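Local structure of glutathione S-transferase family protein (Populus trichocarpa, 5F06) at residues A[107-119]-A[169-181]. The protein probably conjugates glutathione to electrophilic compounds of the RX type, releasing a halide, as a Phi-class glutathione transferase. Sequence-based numbering, arbitrary orientation. Where two conformers were deposited one is given.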
loop_
_atom_site.group_PDB
_atom_site.type_symbol
_atom_site.label_atom_id
_atom_site.label_comp_id
_atom_site.label_asym_id
_atom_site.label_seq_id
_atom_site.Cartn_x
_atom_site.Cartn_y
_atom_site.Cartn_z
ATOM N N TYR A 107 2.516 -8.925 -1.418
ATOM C CA TYR A 107 3.767 -9.278 -2.081
ATOM C C TYR A 107 4.972 -8.572 -1.440
ATOM O O TYR A 107 5.945 -9.224 -1.053
ATOM C CB TYR A 107 3.697 -8.943 -3.572
ATOM C CG TYR A 107 4.787 -9.568 -4.421
ATOM C CD1 TYR A 107 5.995 -8.911 -4.633
ATOM C CD2 TYR A 107 4.600 -10.801 -5.030
ATOM C CE1 TYR A 107 6.991 -9.474 -5.417
ATOM C CE2 TYR A 107 5.587 -11.369 -5.817
ATOM C CZ TYR A 107 6.777 -10.702 -6.010
ATOM O OH TYR A 107 7.757 -11.274 -6.788
ATOM N N ASN A 108 4.906 -7.252 -1.310
ATOM C CA ASN A 108 6.072 -6.490 -0.870
ATOM C C ASN A 108 6.530 -6.816 0.560
ATOM O O ASN A 108 7.732 -6.908 0.809
ATOM C CB ASN A 108 5.812 -4.988 -0.986
ATOM C CG ASN A 108 7.078 -4.171 -0.802
ATOM O OD1 ASN A 108 8.042 -4.319 -1.560
ATOM N ND2 ASN A 108 7.091 -3.316 0.212
ATOM N N PRO A 109 5.586 -6.987 1.501
ATOM C CA PRO A 109 6.017 -7.286 2.873
ATOM C C PRO A 109 6.731 -8.634 2.995
ATOM O O PRO A 109 7.446 -8.849 3.972
ATOM C CB PRO A 109 4.705 -7.290 3.665
ATOM C CG PRO A 109 3.748 -6.512 2.845
ATOM C CD PRO A 109 4.131 -6.779 1.423
ATOM N N ALA A 110 6.534 -9.516 2.018
ATOM C CA ALA A 110 7.170 -10.829 2.019
ATOM C C ALA A 110 8.500 -10.823 1.257
ATOM O O ALA A 110 9.450 -11.485 1.668
ATOM C CB ALA A 110 6.222 -11.872 1.426
ATOM N N ILE A 111 8.579 -10.078 0.157
ATOM C CA ILE A 111 9.801 -10.084 -0.653
ATOM C C ILE A 111 10.842 -9.085 -0.140
ATOM O O ILE A 111 12.047 -9.321 -0.263
ATOM C CB ILE A 111 9.498 -9.791 -2.144
ATOM C CG1 ILE A 111 10.736 -10.076 -2.994
ATOM C CG2 ILE A 111 9.003 -8.362 -2.343
ATOM C CD1 ILE A 111 10.449 -10.204 -4.470
ATOM N N ALA A 112 10.392 -7.983 0.451
ATOM C CA ALA A 112 11.325 -6.952 0.902
ATOM C C ALA A 112 12.357 -7.499 1.906
ATOM O O ALA A 112 13.551 -7.236 1.760
ATOM C CB ALA A 112 10.567 -5.769 1.502
ATOM N N PRO A 113 11.914 -8.263 2.920
ATOM C CA PRO A 113 12.894 -8.755 3.896
ATOM C C PRO A 113 13.923 -9.708 3.286
ATOM O O PRO A 113 15.067 -9.752 3.743
ATOM C CB PRO A 113 12.031 -9.488 4.933
ATOM C CG PRO A 113 10.655 -8.984 4.732
ATOM C CD PRO A 113 10.546 -8.676 3.274
ATOM N N ILE A 114 13.522 -10.468 2.275
ATOM C CA ILE A 114 14.445 -11.382 1.611
ATOM C C ILE A 114 15.587 -10.584 0.991
ATOM O O ILE A 114 16.762 -10.878 1.213
ATOM C CB ILE A 114 13.734 -12.213 0.517
ATOM C CG1 ILE A 114 12.615 -13.050 1.139
ATOM C CG2 ILE A 114 14.732 -13.098 -0.214
ATOM C CD1 ILE A 114 11.724 -13.764 0.123
ATOM N N VAL A 115 15.230 -9.559 0.226
ATOM C CA VAL A 115 16.214 -8.757 -0.483
ATOM C C VAL A 115 17.048 -7.950 0.506
ATOM O O VAL A 115 18.248 -7.755 0.299
ATOM C CB VAL A 115 15.533 -7.823 -1.506
ATOM C CG1 VAL A 115 16.517 -6.818 -2.090
ATOM C CG2 VAL A 115 14.903 -8.649 -2.619
ATOM N N PHE A 116 16.410 -7.486 1.577
ATOM C CA PHE A 116 17.112 -6.729 2.604
ATOM C C PHE A 116 18.240 -7.565 3.195
ATOM O O PHE A 116 19.373 -7.106 3.323
ATOM C CB PHE A 116 16.161 -6.288 3.716
ATOM C CG PHE A 116 16.839 -5.521 4.817
ATOM C CD1 PHE A 116 16.952 -4.142 4.749
ATOM C CD2 PHE A 116 17.374 -6.180 5.913
ATOM C CE1 PHE A 116 17.581 -3.434 5.759
ATOM C CE2 PHE A 116 18.003 -5.479 6.922
ATOM C CZ PHE A 116 18.108 -4.105 6.846
ATOM N N GLN A 117 17.920 -8.799 3.560
ATOM C CA GLN A 117 18.897 -9.676 4.192
ATOM C C GLN A 117 20.070 -9.989 3.257
ATOM O O GLN A 117 21.230 -9.974 3.678
ATOM C CB GLN A 117 18.221 -10.970 4.655
ATOM C CG GLN A 117 17.345 -10.801 5.895
ATOM C CD GLN A 117 18.107 -10.238 7.082
ATOM O OE1 GLN A 117 19.270 -10.574 7.304
ATOM N NE2 GLN A 117 17.453 -9.366 7.848
ATOM N N PHE A 118 19.776 -10.254 1.989
ATOM C CA PHE A 118 20.818 -10.565 1.022
ATOM C C PHE A 118 21.658 -9.349 0.601
ATOM O O PHE A 118 22.877 -9.451 0.479
ATOM C CB PHE A 118 20.204 -11.200 -0.233
ATOM C CG PHE A 118 19.874 -12.662 -0.084
ATOM C CD1 PHE A 118 20.874 -13.601 0.100
ATOM C CD2 PHE A 118 18.560 -13.099 -0.156
ATOM C CE1 PHE A 118 20.571 -14.948 0.227
ATOM C CE2 PHE A 118 18.251 -14.440 -0.029
ATOM C CZ PHE A 118 19.258 -15.366 0.157
ATOM N N MET A 119 20.996 -8.215 0.387
ATOM C CA MET A 119 21.623 -7.066 -0.263
ATOM C C MET A 119 21.974 -5.926 0.693
ATOM O O MET A 119 22.978 -5.243 0.501
ATOM C CB MET A 119 20.704 -6.526 -1.365
ATOM C CG MET A 119 20.305 -7.558 -2.412
ATOM S SD MET A 119 21.729 -8.343 -3.194
ATOM C CE MET A 119 20.925 -9.263 -4.506
ATOM N N HIS A 169 6.055 -4.799 -9.215
ATOM C CA HIS A 169 6.763 -6.013 -8.785
ATOM C C HIS A 169 8.195 -6.113 -9.310
ATOM O O HIS A 169 8.976 -6.943 -8.845
ATOM C CB HIS A 169 6.017 -7.264 -9.250
ATOM C CG HIS A 169 4.705 -7.487 -8.571
ATOM N ND1 HIS A 169 3.567 -6.786 -8.901
ATOM C CD2 HIS A 169 4.346 -8.347 -7.590
ATOM C CE1 HIS A 169 2.564 -7.199 -8.149
ATOM N NE2 HIS A 169 3.009 -8.149 -7.346
ATOM N N LEU A 170 8.532 -5.297 -10.297
ATOM C CA LEU A 170 9.769 -5.502 -11.040
ATOM C C LEU A 170 11.041 -5.370 -10.193
ATOM O O LEU A 170 11.900 -6.249 -10.251
ATOM C CB LEU A 170 9.837 -4.537 -12.232
ATOM C CG LEU A 170 8.970 -4.920 -13.440
ATOM C CD1 LEU A 170 8.898 -3.763 -14.424
ATOM C CD2 LEU A 170 9.496 -6.172 -14.146
ATOM N N PRO A 171 11.170 -4.292 -9.398
ATOM C CA PRO A 171 12.495 -4.066 -8.802
ATOM C C PRO A 171 12.905 -5.089 -7.738
ATOM O O PRO A 171 14.011 -5.611 -7.844
ATOM C CB PRO A 171 12.373 -2.663 -8.188
ATOM C CG PRO A 171 11.229 -2.034 -8.879
ATOM C CD PRO A 171 10.271 -3.149 -9.165
ATOM N N TYR A 172 12.061 -5.377 -6.749
ATOM C CA TYR A 172 12.449 -6.342 -5.717
ATOM C C TYR A 172 12.595 -7.735 -6.315
ATOM O O TYR A 172 13.463 -8.511 -5.913
ATOM C CB TYR A 172 11.437 -6.375 -4.570
ATOM C CG TYR A 172 11.769 -5.443 -3.427
ATOM C CD1 TYR A 172 13.018 -5.464 -2.824
ATOM C CD2 TYR A 172 10.827 -4.547 -2.940
ATOM C CE1 TYR A 172 13.328 -4.615 -1.785
ATOM C CE2 TYR A 172 11.129 -3.693 -1.896
ATOM C CZ TYR A 172 12.384 -3.733 -1.325
ATOM O OH TYR A 172 12.686 -2.886 -0.286
ATOM N N THR A 173 11.753 -8.056 -7.288
ATOM C CA THR A 173 11.819 -9.370 -7.896
ATOM C C THR A 173 13.120 -9.486 -8.683
ATOM O O THR A 173 13.759 -10.535 -8.672
ATOM C CB THR A 173 10.608 -9.643 -8.798
ATOM O OG1 THR A 173 9.403 -9.405 -8.060
ATOM C CG2 THR A 173 10.612 -11.089 -9.281
ATOM N N TYR A 174 13.533 -8.401 -9.334
ATOM C CA TYR A 174 14.769 -8.421 -10.109
ATOM C C TYR A 174 15.943 -8.836 -9.227
ATOM O O TYR A 174 16.787 -9.642 -9.630
ATOM C CB TYR A 174 15.047 -7.056 -10.748
ATOM C CG TYR A 174 16.262 -7.079 -11.644
ATOM C CD1 TYR A 174 16.238 -7.775 -12.845
ATOM C CD2 TYR A 174 17.433 -6.430 -11.286
ATOM C CE1 TYR A 174 17.336 -7.816 -13.666
ATOM C CE2 TYR A 174 18.544 -6.467 -12.107
ATOM C CZ TYR A 174 18.487 -7.161 -13.296
ATOM O OH TYR A 174 19.585 -7.209 -14.124
ATOM N N TYR A 175 15.987 -8.303 -8.012
ATOM C CA TYR A 175 17.069 -8.632 -7.096
ATOM C C TYR A 175 16.891 -10.019 -6.482
ATOM O O TYR A 175 17.875 -10.728 -6.259
ATOM C CB TYR A 175 17.176 -7.575 -6.000
ATOM C CG TYR A 175 17.947 -6.327 -6.401
ATOM C CD1 TYR A 175 18.993 -6.387 -7.318
ATOM C CD2 TYR A 175 17.640 -5.093 -5.849
ATOM C CE1 TYR A 175 19.699 -5.257 -7.678
ATOM C CE2 TYR A 175 18.347 -3.953 -6.206
ATOM C CZ TYR A 175 19.375 -4.047 -7.119
ATOM O OH TYR A 175 20.091 -2.928 -7.481
ATOM N N LEU A 176 15.646 -10.411 -6.213
ATOM C CA LEU A 176 15.366 -11.755 -5.714
ATOM C C LEU A 176 15.929 -12.804 -6.671
ATOM O O LEU A 176 16.498 -13.812 -6.245
ATOM C CB LEU A 176 13.860 -11.964 -5.531
ATOM C CG LEU A 176 13.405 -13.347 -5.052
ATOM C CD1 LEU A 176 13.212 -13.368 -3.549
ATOM C CD2 LEU A 176 12.130 -13.776 -5.760
ATOM N N MET A 177 15.787 -12.557 -7.967
ATOM C CA MET A 177 16.188 -13.540 -8.968
ATOM C C MET A 177 17.704 -13.697 -9.046
ATOM O O MET A 177 18.203 -14.612 -9.701
ATOM C CB MET A 177 15.624 -13.161 -10.339
ATOM C CG MET A 177 14.099 -13.231 -10.409
ATOM S SD MET A 177 13.416 -14.823 -9.906
ATOM C CE MET A 177 13.898 -15.836 -11.298
ATOM N N LYS A 178 18.432 -12.813 -8.372
ATOM C CA LYS A 178 19.886 -12.921 -8.287
ATOM C C LYS A 178 20.315 -13.823 -7.131
ATOM O O LYS A 178 21.485 -14.190 -7.027
ATOM C CB LYS A 178 20.519 -11.537 -8.114
ATOM C CG LYS A 178 20.244 -10.569 -9.250
ATOM C CD LYS A 178 20.942 -9.243 -9.002
ATOM C CE LYS A 178 20.796 -8.301 -10.183
ATOM N NZ LYS A 178 21.548 -8.780 -11.380
ATOM N N THR A 179 19.364 -14.166 -6.264
ATOM C CA THR A 179 19.644 -14.941 -5.058
ATOM C C THR A 179 19.124 -16.375 -5.188
ATOM O O THR A 179 18.406 -16.696 -6.137
ATOM C CB THR A 179 19.001 -14.290 -3.806
ATOM O OG1 THR A 179 17.601 -14.595 -3.760
ATOM C CG2 THR A 179 19.198 -12.774 -3.804
ATOM N N PRO A 180 19.477 -17.245 -4.228
ATOM C CA PRO A 180 18.927 -18.607 -4.245
ATOM C C PRO A 180 17.403 -18.629 -4.129
ATOM O O PRO A 180 16.767 -19.595 -4.557
ATOM C CB PRO A 180 19.574 -19.263 -3.022
ATOM C CG PRO A 180 20.828 -18.497 -2.799
ATOM C CD PRO A 180 20.497 -17.082 -3.174
ATOM N N ALA A 181 16.833 -17.572 -3.556
ATOM C CA ALA A 181 15.387 -17.473 -3.384
ATOM C C ALA A 181 14.665 -17.328 -4.723
ATOM O O ALA A 181 13.440 -17.364 -4.777
ATOM C CB ALA A 181 15.039 -16.307 -2.467
HETATM O O HOH W 1 14.029 -4.236 1.715
#
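The phenol ring of Tyr172 enters helix 107-119 as a knob into the hole formed by Asn108, Ile111, Ala112 and Val115. Ala112 CA lies over one ring face in a CH-pi contact, 4.1 Å from the centroid, while Val115 CB packs 3.7 Å from Tyr172 CD1. Tyr172 OH is joined by a water to the backbone O of Ala112. Next to Asn108, Tyr107 makes two different contacts. The imidazole of His169 turns its edge onto the phenol face, CD2 standing over the ring centre with the planes at 71°, and Tyr107 OH donates to Thr173 OG1 at 2.8 Å. Thr173 OG1 in turn donates to His169 O, so a short chain of two hydrogen bonds runs from Tyr107 to the backbone one turn back in the other segment. With CG trans to the backbone N (chi1 -166°), the Tyr107 ring extends toward both partners. A phenylalanine in its place would probably keep much of the stacking but leave Thr173 OG1 without its donor. Both segments belong to the all-helical C-terminal domain of the glutathione transferase fold, where helix 170-176 packs against the 107-119 part of the long helix 90-120, the two segment axes approaching to 9.5 Å. Farther along, Ile114 CG2 meets Leu176 CD1 at 3.7 Å and also touches the methyl of Ala181. Thr179 sets its CB over the Phe118 ring, 3.9 Å from the centroid. Its OG1 donates in the carbonyl plane to a lone pair of Leu176 O, which fixes the side chain's rotation at the end of the type I turn 176-179. In the outer shell, His169 ND1 hydrogen-bonds Ala165 O and NE2 the hydroxyl of Tyr147, whose ring also meets that of Tyr107, while Tyr172 and Tyr175 touch Thr11, a glutathione-binding residue.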